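Terminal oxygenase component of carbazole 1,9a-dioxygenase (Nocardioides aromaticivorans, PDB 3GCF) serves as the terminal oxygenase of carbazole 1,9a-dioxygenase, probably passing electrons from a Rieske [2Fe-2S] cluster to a mononuclear non-heme iron where dioxygen is activated. Local coordinates at residues L167-T172 against A329-N334. Sequence-based numbering, arbitrary orientation.
Sequences LGIRRT and ALHGFN
Arg-171 reaches from an edge strand of the catalytic-domain sheet to the C-terminal part of helix 311-331 and donates an N-H from NH2 to the carbonyl oxygen of Leu-330, the two atoms 3.0 Å apart. The acceptor lies close to the guanidinium plane, at its edge, but the bond is bent (130° at the hydrogen) and the donor stands well above the carbonyl plane. A bend in the arginine chain at chi3 (88°) swings NE out of the extended line of CB, CG and CD. Over one guanidinium face comes CE1 of His-331, 3.8 Å from NH2 of Arg-171; the planes are tilted 54° apart, so the two groups meet obliquely rather than stack. Both also turn to one carboxylate: OD1 of Asp-335 takes a salt bridge from Arg-171 NH1 and a hydrogen bond with His-331 ND1. Gln-302, on the neighbouring strand, bonds to both Arg-171 NH2 and Leu-330 O.

Beside these polar groups, Ile-169 packs against the helix. Its CD1 touches CB of Leu-330 at 4.0 Å and NE2 of His-331 at 3.8 Å, while CG1 lies against CD1 of Leu-330. An alanine in place of Arg-171 would probably leave the Asp-335 carboxylate without the arginine's charge and Leu-330 O with one donor fewer, Gln-302 remaining to it.

The contact ties the sheet of this helix-grip, Bet v 1-like domain to the turn leading to the iron ligand Asp-337, whose side chain is about 8 Å from that of Arg-171. The guanidinium and the Asp-335 carboxylate probably pull the ionisation of the His-331 ring in opposite senses, while the arginine is likely to help Asp-335 keep its negative charge.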
# COMPACT_ATOMS: atom_id res chain seq x y z
N LEU A 167 10.79 -13.43 -32.56
CA LEU A 167 9.59 -12.68 -32.22
C LEU A 167 9.28 -12.97 -30.77
O LEU A 167 9.40 -14.11 -30.32
CB LEU A 167 8.43 -13.12 -33.11
CG LEU A 167 8.59 -12.84 -34.60
CD1 LEU A 167 7.56 -13.63 -35.38
CD2 LEU A 167 8.46 -11.34 -34.87
N GLY A 168 8.89 -11.95 -30.02
CA GLY A 168 8.58 -12.18 -28.62
C GLY A 168 7.69 -11.12 -27.99
O GLY A 168 7.19 -10.22 -28.66
N ILE A 169 7.48 -11.26 -26.69
CA ILE A 169 6.68 -10.32 -25.92
C ILE A 169 7.36 -10.19 -24.57
O ILE A 169 8.25 -10.97 -24.24
CB ILE A 169 5.24 -10.83 -25.70
CG1 ILE A 169 5.27 -12.19 -24.98
CG2 ILE A 169 4.50 -10.91 -27.03
CD1 ILE A 169 3.92 -12.71 -24.59
N ARG A 170 6.94 -9.19 -23.80
CA ARG A 170 7.49 -8.97 -22.47
C ARG A 170 6.34 -8.56 -21.58
O ARG A 170 5.33 -8.06 -22.07
CB ARG A 170 8.55 -7.86 -22.49
CG ARG A 170 8.04 -6.48 -22.91
CD ARG A 170 9.21 -5.50 -23.10
NE ARG A 170 8.79 -4.17 -23.52
CZ ARG A 170 8.54 -3.16 -22.69
NH1 ARG A 170 8.65 -3.32 -21.37
NH2 ARG A 170 8.19 -1.98 -23.17
N ARG A 171 6.49 -8.80 -20.29
CA ARG A 171 5.46 -8.45 -19.33
C ARG A 171 6.14 -8.33 -17.97
O ARG A 171 7.24 -8.85 -17.78
CB ARG A 171 4.37 -9.53 -19.27
CG ARG A 171 4.74 -10.74 -18.42
CD ARG A 171 3.68 -11.84 -18.49
NE ARG A 171 3.89 -12.76 -19.60
CZ ARG A 171 3.07 -13.75 -19.91
NH1 ARG A 171 1.97 -13.95 -19.20
NH2 ARG A 171 3.35 -14.56 -20.93
N THR A 172 5.47 -7.66 -17.05
CA THR A 172 5.97 -7.46 -15.70
C THR A 172 5.50 -8.60 -14.80
O THR A 172 4.35 -9.02 -14.90
CB THR A 172 5.45 -6.12 -15.13
OG1 THR A 172 5.92 -5.05 -15.96
CG2 THR A 172 5.92 -5.90 -13.70
N ALA A 329 0.81 -20.57 -26.81
CA ALA A 329 1.95 -21.03 -26.02
C ALA A 329 2.52 -19.99 -25.05
O ALA A 329 2.54 -20.22 -23.84
CB ALA A 329 3.05 -21.53 -26.95
N LEU A 330 2.99 -18.86 -25.55
CA LEU A 330 3.57 -17.86 -24.66
C LEU A 330 2.61 -17.48 -23.54
O LEU A 330 3.03 -17.12 -22.45
CB LEU A 330 4.05 -16.63 -25.46
CG LEU A 330 5.10 -16.95 -26.53
CD1 LEU A 330 5.74 -15.66 -27.03
CD2 LEU A 330 6.19 -17.87 -25.96
N HIS A 331 1.31 -17.58 -23.81
CA HIS A 331 0.30 -17.32 -22.78
C HIS A 331 -0.31 -18.65 -22.32
O HIS A 331 -0.24 -18.99 -21.14
CB HIS A 331 -0.82 -16.40 -23.31
CG HIS A 331 -0.41 -14.97 -23.43
ND1 HIS A 331 -0.01 -14.22 -22.35
CD2 HIS A 331 -0.29 -14.16 -24.51
CE1 HIS A 331 0.35 -13.01 -22.76
NE2 HIS A 331 0.19 -12.95 -24.07
N GLY A 332 -0.87 -19.39 -23.27
CA GLY A 332 -1.52 -20.66 -22.97
C GLY A 332 -0.69 -21.65 -22.18
O GLY A 332 -1.23 -22.45 -21.42
N PHE A 333 0.62 -21.63 -22.37
CA PHE A 333 1.49 -22.54 -21.65
C PHE A 333 2.20 -21.85 -20.49
O PHE A 333 2.15 -22.33 -19.36
CB PHE A 333 2.55 -23.15 -22.58
CG PHE A 333 3.42 -24.18 -21.91
CD1 PHE A 333 3.02 -25.52 -21.85
CD2 PHE A 333 4.61 -23.81 -21.29
CE1 PHE A 333 3.80 -26.47 -21.18
CE2 PHE A 333 5.40 -24.75 -20.62
CZ PHE A 333 4.99 -26.08 -20.56
N ASN A 334 2.83 -20.71 -20.77
CA ASN A 334 3.60 -19.99 -19.76
C ASN A 334 2.90 -19.08 -18.75
O ASN A 334 3.50 -18.72 -17.74
CB ASN A 334 4.71 -19.19 -20.44
CG ASN A 334 5.83 -20.08 -20.96
OD1 ASN A 334 6.11 -20.10 -22.16
ND2 ASN A 334 6.50 -20.81 -20.06